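Local coordinates for cellobiose 2-epimerase (Spirochaeta thermophila DSM 6192, PDB 5ZIG), which probably catalyses the reversible epimerization of cellobiose to beta-D-glucosyl-(1->4)-D-mannose, at residues 360-365 / 372-377; 299-304 / 312-317; 150-155 / 170-175. One frame throughout, in Å; residues are numbered along the deposited sequence.

Interaction 1 (360-365 / 372-377); sequences WFWAVT and AGYEKG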
loop_
_atom_site.group_PDB
_atom_site.type_symbol
_atom_site.label_atom_id
_atom_site.label_comp_id
_atom_site.label_asym_id
_atom_site.label_seq_id
_atom_site.Cartn_x
_atom_site.Cartn_y
_atom_site.Cartn_z
ATOM N N TRP A 360 -6.150 14.073 5.004
ATOM C CA TRP A 360 -5.880 14.406 3.648
ATOM C C TRP A 360 -7.081 14.186 2.738
ATOM O O TRP A 360 -7.827 13.285 2.924
ATOM C CB TRP A 360 -4.721 13.562 3.099
ATOM C CG TRP A 360 -3.324 13.684 3.715
ATOM C CD1 TRP A 360 -2.982 14.223 4.897
ATOM C CD2 TRP A 360 -2.113 13.212 3.160
ATOM N NE1 TRP A 360 -1.693 14.131 5.119
ATOM C CE2 TRP A 360 -1.108 13.527 4.056
ATOM C CE3 TRP A 360 -1.780 12.565 1.997
ATOM C CZ2 TRP A 360 0.206 13.213 3.818
ATOM C CZ3 TRP A 360 -0.485 12.271 1.774
ATOM C CH2 TRP A 360 0.485 12.590 2.675
ATOM N N PHE A 361 -7.287 15.066 1.780
ATOM C CA PHE A 361 -8.312 14.836 0.776
ATOM C C PHE A 361 -8.005 13.562 -0.002
ATOM O O PHE A 361 -6.845 13.187 -0.178
ATOM C CB PHE A 361 -8.405 16.039 -0.153
ATOM C CG PHE A 361 -8.943 17.286 0.531
ATOM C CD1 PHE A 361 -8.195 18.465 0.588
ATOM C CD2 PHE A 361 -10.192 17.268 1.136
ATOM C CE1 PHE A 361 -8.700 19.604 1.227
ATOM C CE2 PHE A 361 -10.701 18.401 1.774
ATOM C CZ PHE A 361 -9.956 19.570 1.814
ATOM N N TRP A 362 -9.067 12.859 -0.427
ATOM C CA TRP A 362 -8.886 11.751 -1.365
ATOM C C TRP A 362 -8.208 12.217 -2.652
ATOM O O TRP A 362 -7.369 11.506 -3.213
ATOM C CB TRP A 362 -10.241 11.115 -1.692
ATOM C CG TRP A 362 -10.144 10.045 -2.739
ATOM C CD1 TRP A 362 -9.955 10.214 -4.085
ATOM C CD2 TRP A 362 -10.257 8.634 -2.525
ATOM N NE1 TRP A 362 -9.922 8.997 -4.715
ATOM C CE2 TRP A 362 -10.113 8.008 -3.783
ATOM C CE3 TRP A 362 -10.477 7.841 -1.392
ATOM C CZ2 TRP A 362 -10.154 6.626 -3.940
ATOM C CZ3 TRP A 362 -10.514 6.459 -1.549
ATOM C CH2 TRP A 362 -10.352 5.868 -2.818
ATOM N N ALA A 363 -8.587 13.396 -3.148
ATOM C CA ALA A 363 -8.091 13.889 -4.426
ATOM C C ALA A 363 -8.398 15.378 -4.583
ATOM O O ALA A 363 -9.345 15.914 -3.994
ATOM C CB ALA A 363 -8.686 13.099 -5.595
ATOM N N VAL A 364 -7.552 16.034 -5.380
ATOM C CA VAL A 364 -7.715 17.431 -5.744
ATOM C C VAL A 364 -7.467 17.586 -7.241
ATOM O O VAL A 364 -6.943 16.688 -7.904
ATOM C CB VAL A 364 -6.783 18.331 -4.908
ATOM C CG1 VAL A 364 -7.128 18.268 -3.431
ATOM C CG2 VAL A 364 -5.349 17.814 -5.073
ATOM N N THR A 365 -7.852 18.738 -7.776
ATOM C CA THR A 365 -7.593 19.020 -9.184
ATOM C C THR A 365 -6.098 19.255 -9.365
ATOM O O THR A 365 -5.384 19.468 -8.383
ATOM C CB THR A 365 -8.374 20.259 -9.643
ATOM O OG1 THR A 365 -7.956 21.394 -8.875
ATOM C CG2 THR A 365 -9.857 20.047 -9.433
ATOM N N ALA A 372 -15.102 16.984 -4.710
ATOM C CA ALA A 372 -16.271 16.641 -3.914
ATOM C C ALA A 372 -16.784 15.242 -4.260
ATOM O O ALA A 372 -16.511 14.698 -5.334
ATOM C CB ALA A 372 -17.377 17.667 -4.133
ATOM N N GLY A 373 -17.549 14.667 -3.332
ATOM C CA GLY A 373 -18.206 13.401 -3.558
ATOM C C GLY A 373 -17.404 12.179 -3.169
ATOM O O GLY A 373 -17.838 11.063 -3.454
ATOM N N TYR A 374 -16.282 12.366 -2.504
ATOM C CA TYR A 374 -15.423 11.288 -2.016
ATOM C C TYR A 374 -15.346 11.313 -0.542
ATOM O O TYR A 374 -15.587 12.313 0.077
ATOM C CB TYR A 374 -13.998 11.382 -2.528
ATOM C CG TYR A 374 -13.866 11.249 -3.983
ATOM C CD1 TYR A 374 -13.645 10.043 -4.567
ATOM C CD2 TYR A 374 -13.951 12.335 -4.769
ATOM C CE1 TYR A 374 -13.525 9.936 -5.915
ATOM C CE2 TYR A 374 -13.860 12.236 -6.095
ATOM C CZ TYR A 374 -13.648 11.035 -6.665
ATOM O OH TYR A 374 -13.532 11.007 -7.998
ATOM N N GLU A 375 -14.998 10.188 0.030
ATOM C CA GLU A 375 -14.845 10.138 1.449
ATOM C C GLU A 375 -13.455 10.464 1.928
ATOM O O GLU A 375 -12.522 10.479 1.201
ATOM C CB GLU A 375 -15.270 8.818 2.029
ATOM C CG GLU A 375 -14.731 7.618 1.338
ATOM C CD GLU A 375 -15.736 6.499 1.342
ATOM O OE1 GLU A 375 -16.876 6.661 1.822
ATOM O OE2 GLU A 375 -15.369 5.453 0.844
ATOM N N LYS A 376 -13.429 10.737 3.203
ATOM C CA LYS A 376 -12.247 10.979 3.938
ATOM C C LYS A 376 -11.687 9.657 4.423
ATOM O O LYS A 376 -10.527 9.501 4.526
ATOM C CB LYS A 376 -12.549 11.777 5.136
ATOM C CG LYS A 376 -12.166 13.193 5.066
ATOM C CD LYS A 376 -10.729 13.448 4.729
ATOM C CE LYS A 376 -10.652 14.895 4.313
ATOM N NZ LYS A 376 -11.105 15.759 5.402
ATOM N N GLY A 377 -12.559 8.736 4.774
ATOM C CA GLY A 377 -12.195 7.422 5.222
ATOM C C GLY A 377 -13.227 6.401 4.819
ATOM O O GLY A 377 -14.353 6.722 4.790
#
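Trp362 and Lys376 mark the closest backbone approach, their CA atoms 6.3 Å apart, and no hydrogen bond joins 360-365 to 372-377; side chains meet each other and backbone carbonyl oxygens. The centre of the contact is an offset stack between the five-membered ring of Trp362 and the ring of Tyr374, with centroids 4.5 Å apart and planes at 12°. Trp362 carries CG anti to its backbone N (chi1 175°), beside the carbonyl carbon. Tyr374 CD1 lies over the indole face, 3.7 Å from Trp362 CD1 and displaced toward the rim. The CB of Trp362 is used as well, 3.7 Å from Glu375 O.

Lys376 sets out away from 360-365, but its bent chain returns, and CD comes within 3.4 Å of Trp360 O while CE approaches Phe361 CD2. The ammonium is held beyond the contact, in a salt bridge to Asp354 and a hydrogen bond to Gly358 O. The backbone forms a classic beta bulge at Lys376-Gly377, two residues set against the single Ile45. The loop before helix 384-402 thus returns against 360-362, the residues leading into edge strand 363-364 of a small antiparallel sheet, within the (alpha/alpha)6 barrel of the N-acylglucosamine 2-epimerase family.

Interaction 2 (299-304 / 312-317); sequences LPNEQR and ARVWWV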
loop_
_atom_site.group_PDB
_atom_site.type_symbol
_atom_site.label_atom_id
_atom_site.label_comp_id
_atom_site.label_asym_id
_atom_site.label_seq_id
_atom_site.Cartn_x
_atom_site.Cartn_y
_atom_site.Cartn_z
ATOM N N LEU A 299 1.188 13.870 -9.879
ATOM C CA LEU A 299 0.949 12.731 -10.763
ATOM C C LEU A 299 -0.524 12.501 -11.058
ATOM O O LEU A 299 -1.345 12.412 -10.131
ATOM C CB LEU A 299 1.552 11.463 -10.163
ATOM C CG LEU A 299 3.043 11.346 -10.405
ATOM C CD1 LEU A 299 3.469 9.911 -10.128
ATOM C CD2 LEU A 299 3.357 11.743 -11.837
ATOM N N PRO A 300 -0.875 12.357 -12.334
ATOM C CA PRO A 300 -2.249 12.002 -12.701
ATOM C C PRO A 300 -2.600 10.599 -12.227
ATOM O O PRO A 300 -1.742 9.787 -11.869
ATOM C CB PRO A 300 -2.262 12.088 -14.230
ATOM C CG PRO A 300 -0.818 12.182 -14.657
ATOM C CD PRO A 300 -0.019 12.645 -13.495
ATOM N N ASN A 301 -3.900 10.309 -12.248
ATOM C CA ASN A 301 -4.346 9.079 -11.613
ATOM C C ASN A 301 -4.148 7.875 -12.525
ATOM O O ASN A 301 -3.554 6.870 -12.117
ATOM C CB ASN A 301 -5.801 9.187 -11.188
ATOM C CG ASN A 301 -6.263 7.949 -10.471
ATOM O OD1 ASN A 301 -5.501 7.338 -9.716
ATOM N ND2 ASN A 301 -7.508 7.566 -10.697
ATOM N N GLU A 302 -4.620 7.955 -13.767
ATOM C CA GLU A 302 -4.402 6.831 -14.651
ATOM C C GLU A 302 -4.569 7.251 -16.098
ATOM O O GLU A 302 -5.219 8.251 -16.415
ATOM C CB GLU A 302 -5.367 5.674 -14.343
ATOM C CG GLU A 302 -6.778 5.939 -14.830
ATOM C CD GLU A 302 -7.686 4.723 -14.706
ATOM O OE1 GLU A 302 -7.206 3.588 -14.930
ATOM O OE2 GLU A 302 -8.878 4.908 -14.381
ATOM N N GLN A 303 -3.968 6.453 -16.968
ATOM C CA GLN A 303 -4.241 6.477 -18.394
ATOM C C GLN A 303 -5.279 5.402 -18.683
ATOM O O GLN A 303 -5.031 4.215 -18.434
ATOM C CB GLN A 303 -2.958 6.228 -19.182
ATOM C CG GLN A 303 -3.090 6.384 -20.679
ATOM C CD GLN A 303 -1.796 6.884 -21.300
ATOM O OE1 GLN A 303 -0.912 6.098 -21.638
ATOM N NE2 GLN A 303 -1.675 8.201 -21.433
ATOM N N ARG A 304 -6.444 5.814 -19.181
ATOM C CA ARG A 304 -7.483 4.849 -19.508
ATOM C C ARG A 304 -7.067 3.999 -20.705
ATOM O O ARG A 304 -6.116 4.314 -21.430
ATOM C CB ARG A 304 -8.799 5.574 -19.790
ATOM C CG ARG A 304 -9.266 6.372 -18.600
ATOM C CD ARG A 304 -10.693 6.807 -18.756
ATOM N NE ARG A 304 -11.042 7.846 -17.793
ATOM C CZ ARG A 304 -10.829 9.147 -17.970
ATOM N NH1 ARG A 304 -10.255 9.593 -19.081
ATOM N NH2 ARG A 304 -11.199 10.005 -17.023
ATOM N N ALA A 312 -7.105 13.567 -12.103
ATOM C CA ALA A 312 -7.278 13.716 -10.669
ATOM C C ALA A 312 -5.958 13.453 -9.959
ATOM O O ALA A 312 -5.240 12.496 -10.271
ATOM C CB ALA A 312 -8.354 12.764 -10.148
ATOM N N ARG A 313 -5.666 14.298 -9.011
ATOM C CA ARG A 313 -4.520 14.192 -8.193
ATOM C C ARG A 313 -4.998 13.539 -6.920
ATOM O O ARG A 313 -5.487 14.177 -6.061
ATOM C CB ARG A 313 -3.880 15.549 -7.943
ATOM C CG ARG A 313 -2.717 15.870 -8.828
ATOM C CD ARG A 313 -2.976 15.619 -10.265
ATOM N NE ARG A 313 -1.976 16.161 -11.114
ATOM C CZ ARG A 313 -2.029 16.216 -12.416
ATOM N NH1 ARG A 313 -3.042 15.731 -13.090
ATOM N NH2 ARG A 313 -1.049 16.761 -13.064
ATOM N N VAL A 314 -4.787 12.235 -6.872
ATOM C CA VAL A 314 -5.194 11.346 -5.803
ATOM C C VAL A 314 -4.145 11.146 -4.715
ATOM O O VAL A 314 -3.012 10.961 -4.985
ATOM C CB VAL A 314 -5.677 10.015 -6.406
ATOM C CG1 VAL A 314 -5.999 8.994 -5.352
ATOM C CG2 VAL A 314 -6.866 10.240 -7.292
ATOM N N TRP A 315 -4.570 11.238 -3.493
ATOM C CA TRP A 315 -3.737 11.127 -2.326
ATOM C C TRP A 315 -2.640 10.030 -2.302
ATOM O O TRP A 315 -1.518 10.386 -2.119
ATOM C CB TRP A 315 -4.542 11.231 -1.013
ATOM C CG TRP A 315 -4.718 9.996 -0.269
ATOM C CD1 TRP A 315 -4.015 9.583 0.772
ATOM C CD2 TRP A 315 -5.532 8.918 -0.647
ATOM N NE1 TRP A 315 -4.375 8.354 1.139
ATOM C CE2 TRP A 315 -5.323 7.915 0.271
ATOM C CE3 TRP A 315 -6.471 8.724 -1.643
ATOM C CZ2 TRP A 315 -6.021 6.730 0.221
ATOM C CZ3 TRP A 315 -7.133 7.584 -1.694
ATOM C CH2 TRP A 315 -6.912 6.584 -0.768
ATOM N N TRP A 316 -2.965 8.784 -2.623
ATOM C CA TRP A 316 -2.055 7.690 -2.507
ATOM C C TRP A 316 -1.021 7.701 -3.578
ATOM O O TRP A 316 0.054 7.322 -3.351
ATOM C CB TRP A 316 -2.797 6.350 -2.394
ATOM C CG TRP A 316 -3.343 5.837 -3.622
ATOM C CD1 TRP A 316 -4.540 6.075 -4.112
ATOM C CD2 TRP A 316 -2.703 4.975 -4.537
ATOM N NE1 TRP A 316 -4.710 5.444 -5.258
ATOM C CE2 TRP A 316 -3.591 4.734 -5.547
ATOM C CE3 TRP A 316 -1.459 4.369 -4.590
ATOM C CZ2 TRP A 316 -3.283 3.945 -6.598
ATOM C CZ3 TRP A 316 -1.166 3.580 -5.638
ATOM C CH2 TRP A 316 -2.056 3.385 -6.624
ATOM N N VAL A 317 -1.392 8.169 -4.731
ATOM C CA VAL A 317 -0.552 8.254 -5.858
ATOM C C VAL A 317 0.618 9.238 -5.574
ATOM O O VAL A 317 1.730 8.982 -5.917
ATOM C CB VAL A 317 -1.394 8.672 -7.064
ATOM C CG1 VAL A 317 -0.573 8.998 -8.264
ATOM C CG2 VAL A 317 -2.399 7.611 -7.421
HETATM O O HOH W 1 -3.349 11.126 -8.844
#
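Leu299 meets Val317 through its first side-chain carbon, CB lying 3.8 Å from Val317 CG1. That methyl also approaches Pro300 O, while the other, CG2, comes to Asn301 OD1. Asn301 holds CG anti to its own backbone N (chi1 -177°), beside the carbonyl carbon, and there CG packs 4.0 Å from Val314 CG2. OD1 faces the CG2 methyls of Val314 and Val317, while ND2 is bonded to Asp310 OD2.

Arg313 packs against the Leu299-Pro300 peptide. Its chain bends at chi2 (48°) and brings CD to 3.6 Å from Leu299 O. Farther out, one face of the guanidinium lies against the peptide: Pro300 N stands 3.9 Å above the plane, over its centre, and Leu299 C is nearer the rim. NH1 touches Pro300 CA and CB. Ser298 OG takes the NE hydrogen and Arg311 O one from NH1, bonds that help fix the rotation of the flat group.

No direct hydrogen bond crosses the contact; a water does the joining. It donates to Leu299 O and to Ala312 O and accepts from Val314 N, each at 2.7 Å, so that three backbone polar atoms are linked where Val314, the N-cap residue, leads into helix 315-332.

Strands 302-303 and 309-314 form a beta hairpin here, with a classic bulge where Asn301 and Glu302 are both set against Asp310. Leu299 also touches Thr288 and Leu292 of helix 275-294 and Ala321 of helix 315-332, while Arg313 pairs through its backbone with Val364 on the neighbouring strand.

Interaction 3 (150-155 / 170-175); sequences DLLEDR and EDWSTP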
loop_
_atom_site.group_PDB
_atom_site.type_symbol
_atom_site.label_atom_id
_atom_site.label_comp_id
_atom_site.label_asym_id
_atom_site.label_seq_id
_atom_site.Cartn_x
_atom_site.Cartn_y
_atom_site.Cartn_z
ATOM N N ASP A 150 -0.385 -19.695 4.643
ATOM C CA ASP A 150 -0.556 -21.072 4.180
ATOM C C ASP A 150 -1.735 -21.188 3.230
ATOM O O ASP A 150 -1.677 -21.950 2.258
ATOM C CB ASP A 150 -0.714 -22.021 5.370
ATOM C CG ASP A 150 0.620 -22.391 5.982
ATOM O OD1 ASP A 150 1.647 -22.163 5.306
ATOM O OD2 ASP A 150 0.650 -22.891 7.130
ATOM N N LEU A 151 -2.803 -20.411 3.469
ATOM C CA LEU A 151 -3.963 -20.473 2.578
ATOM C C LEU A 151 -3.640 -19.856 1.230
ATOM O O LEU A 151 -4.020 -20.395 0.179
ATOM C CB LEU A 151 -5.157 -19.750 3.197
ATOM C CG LEU A 151 -5.957 -20.420 4.313
ATOM C CD1 LEU A 151 -6.945 -19.408 4.878
ATOM C CD2 LEU A 151 -6.674 -21.671 3.801
ATOM N N LEU A 152 -2.997 -18.680 1.256
ATOM C CA LEU A 152 -2.548 -18.026 0.036
ATOM C C LEU A 152 -1.696 -18.959 -0.824
ATOM O O LEU A 152 -1.820 -18.968 -2.056
ATOM C CB LEU A 152 -1.770 -16.758 0.393
ATOM C CG LEU A 152 -2.518 -15.452 0.667
ATOM C CD1 LEU A 152 -3.861 -15.668 1.371
ATOM C CD2 LEU A 152 -1.642 -14.503 1.473
ATOM N N GLU A 153 -0.816 -19.744 -0.196
ATOM C CA GLU A 153 0.006 -20.656 -0.971
ATOM C C GLU A 153 -0.782 -21.913 -1.326
ATOM O O GLU A 153 -0.799 -22.336 -2.486
ATOM C CB GLU A 153 1.287 -21.000 -0.202
ATOM C CG GLU A 153 2.166 -19.779 0.128
ATOM C CD GLU A 153 2.659 -19.065 -1.109
ATOM O OE1 GLU A 153 3.384 -19.687 -1.924
ATOM O OE2 GLU A 153 2.298 -17.872 -1.270
ATOM N N ASP A 154 -1.489 -22.489 -0.354
ATOM C CA ASP A 154 -2.117 -23.785 -0.615
ATOM C C ASP A 154 -3.352 -23.657 -1.510
ATOM O O ASP A 154 -3.524 -24.451 -2.445
ATOM C CB ASP A 154 -2.445 -24.482 0.711
ATOM C CG ASP A 154 -1.187 -24.741 1.573
ATOM O OD1 ASP A 154 -1.312 -24.946 2.808
ATOM O OD2 ASP A 154 -0.065 -24.716 1.014
ATOM N N ARG A 155 -4.212 -22.667 -1.263
ATOM C CA ARG A 155 -5.386 -22.459 -2.109
ATOM C C ARG A 155 -5.198 -21.365 -3.153
ATOM O O ARG A 155 -5.762 -21.474 -4.245
ATOM C CB ARG A 155 -6.623 -22.115 -1.265
ATOM C CG ARG A 155 -6.919 -23.070 -0.104
ATOM C CD ARG A 155 -7.220 -24.491 -0.580
ATOM N NE ARG A 155 -8.348 -24.542 -1.509
ATOM C CZ ARG A 155 -8.258 -24.977 -2.761
ATOM N NH1 ARG A 155 -7.095 -25.405 -3.234
ATOM N NH2 ARG A 155 -9.326 -24.988 -3.542
ATOM N N GLU A 170 -16.242 -18.430 0.012
ATOM C CA GLU A 170 -16.020 -18.426 1.452
ATOM C C GLU A 170 -15.215 -19.647 1.903
ATOM O O GLU A 170 -14.252 -19.516 2.670
ATOM C CB GLU A 170 -17.363 -18.344 2.183
ATOM C CG GLU A 170 -17.220 -18.314 3.693
ATOM C CD GLU A 170 -18.554 -18.256 4.414
ATOM O OE1 GLU A 170 -19.604 -18.320 3.734
ATOM O OE2 GLU A 170 -18.545 -18.152 5.664
ATOM N N ASP A 171 -15.564 -20.840 1.393
ATOM C CA ASP A 171 -14.914 -22.084 1.790
ATOM C C ASP A 171 -13.567 -22.308 1.113
ATOM O O ASP A 171 -12.982 -23.382 1.289
ATOM C CB ASP A 171 -15.845 -23.279 1.516
ATOM C CG ASP A 171 -16.243 -23.402 0.043
ATOM O OD1 ASP A 171 -15.522 -22.873 -0.838
ATOM O OD2 ASP A 171 -17.276 -24.040 -0.243
ATOM N N TRP A 172 -13.085 -21.336 0.330
ATOM C CA TRP A 172 -11.800 -21.355 -0.381
ATOM C C TRP A 172 -11.743 -22.433 -1.459
ATOM O O TRP A 172 -10.647 -22.869 -1.852
ATOM C CB TRP A 172 -10.615 -21.531 0.578
ATOM C CG TRP A 172 -10.243 -20.332 1.419
ATOM C CD1 TRP A 172 -10.632 -20.086 2.702
ATOM C CD2 TRP A 172 -9.366 -19.249 1.053
ATOM N NE1 TRP A 172 -10.075 -18.912 3.152
ATOM C CE2 TRP A 172 -9.284 -18.386 2.166
ATOM C CE3 TRP A 172 -8.629 -18.939 -0.096
ATOM C CZ2 TRP A 172 -8.519 -17.217 2.155
ATOM C CZ3 TRP A 172 -7.858 -17.764 -0.101
ATOM C CH2 TRP A 172 -7.821 -16.926 1.015
ATOM N N SER A 173 -12.894 -22.862 -1.971
ATOM C CA SER A 173 -12.938 -23.963 -2.924
ATOM C C SER A 173 -12.907 -23.511 -4.378
ATOM O O SER A 173 -12.359 -24.224 -5.223
ATOM C CB SER A 173 -14.213 -24.794 -2.715
ATOM O OG SER A 173 -15.345 -24.161 -3.290
ATOM N N THR A 174 -13.510 -22.366 -4.687
ATOM C CA THR A 174 -13.785 -21.936 -6.051
ATOM C C THR A 174 -13.133 -20.586 -6.318
ATOM O O THR A 174 -13.492 -19.596 -5.661
ATOM C CB THR A 174 -15.304 -21.847 -6.258
ATOM O OG1 THR A 174 -15.883 -23.146 -6.093
ATOM C CG2 THR A 174 -15.654 -21.276 -7.636
ATOM N N PRO A 175 -12.169 -20.480 -7.232
ATOM C CA PRO A 175 -11.606 -19.162 -7.534
ATOM C C PRO A 175 -12.646 -18.270 -8.192
ATOM O O PRO A 175 -13.498 -18.726 -8.960
ATOM C CB PRO A 175 -10.432 -19.471 -8.480
ATOM C CG PRO A 175 -10.698 -20.857 -9.005
ATOM C CD PRO A 175 -11.473 -21.572 -7.944
#
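Arg155 and Trp172 run past each other in opposite directions, and the arginine can be followed atom by atom. Arg155 CB rests 3.9 Å from Trp172 CE3. CG, anti to the carbonyl carbon (chi1 -51°), lies 4.1 Å from both Trp172 CB and Trp172 O. The chain then bends at chi2 and again at chi3. CD stays near that oxygen, and NE closes on it in a hydrogen bond, 2.9 Å from Trp172 O, with an N-H...O angle of 135°. NE lies 28° out of the carbonyl plane. From the tip, NH2 adds a weak bond to Trp172 O, so one carbonyl oxygen takes two N-H groups of a single guanidinium; Ser173 O is also near NH2, without a hydrogen bond between them.

The indole itself is packed by the helix. Leu151 CD1 stands over one face, offset toward the rim and 3.6 Å from Trp172 NE1, whose hydrogen goes to Arg100 O. Leu152 is directed away at its root, yet its CD1 returns to 4.2 Å from Trp172 CH2. Leu119 and Asn122 of helix 119-136 add to the packing round the tryptophan.

Beyond the ring the loop is ordered by Asp171. Its OD1 accepts from Ser173 N at 2.9 Å and also from Ser173 OG, both coming from the same face of the carboxylate plane. The bond from Ser173 N to the Asp171 side chain makes an Asx turn, placed in the connection between strands 167-168 and 175-176, with Trp172 at its middle anchoring that connection on the C-terminal part of helix 139-156.

Overall arrangement
Along the chain the order is interaction 3, then interaction 2, then interaction 1, all within the N-acylglucosamine 2-epimerase domain. Interactions 1 and 2 are neighbours, with centres 12 Å apart on the same side of the chain's centre. They share the four-stranded antiparallel sheet, in which strands 363-364 and 309-314 lie side by side, and Trp362 O to Trp315 N, at 2.8 Å, is a probable hydrogen bond between them. Interaction 3 stands apart, its centre 35 Å from that of interaction 1 and 33 Å from that of interaction 2, and touches neither. The first two thus belong to the sheet and the adjoining start of helix 315-332, whereas interaction 3 joins a loop to helix 139-156 in a separate region of the helical barrel.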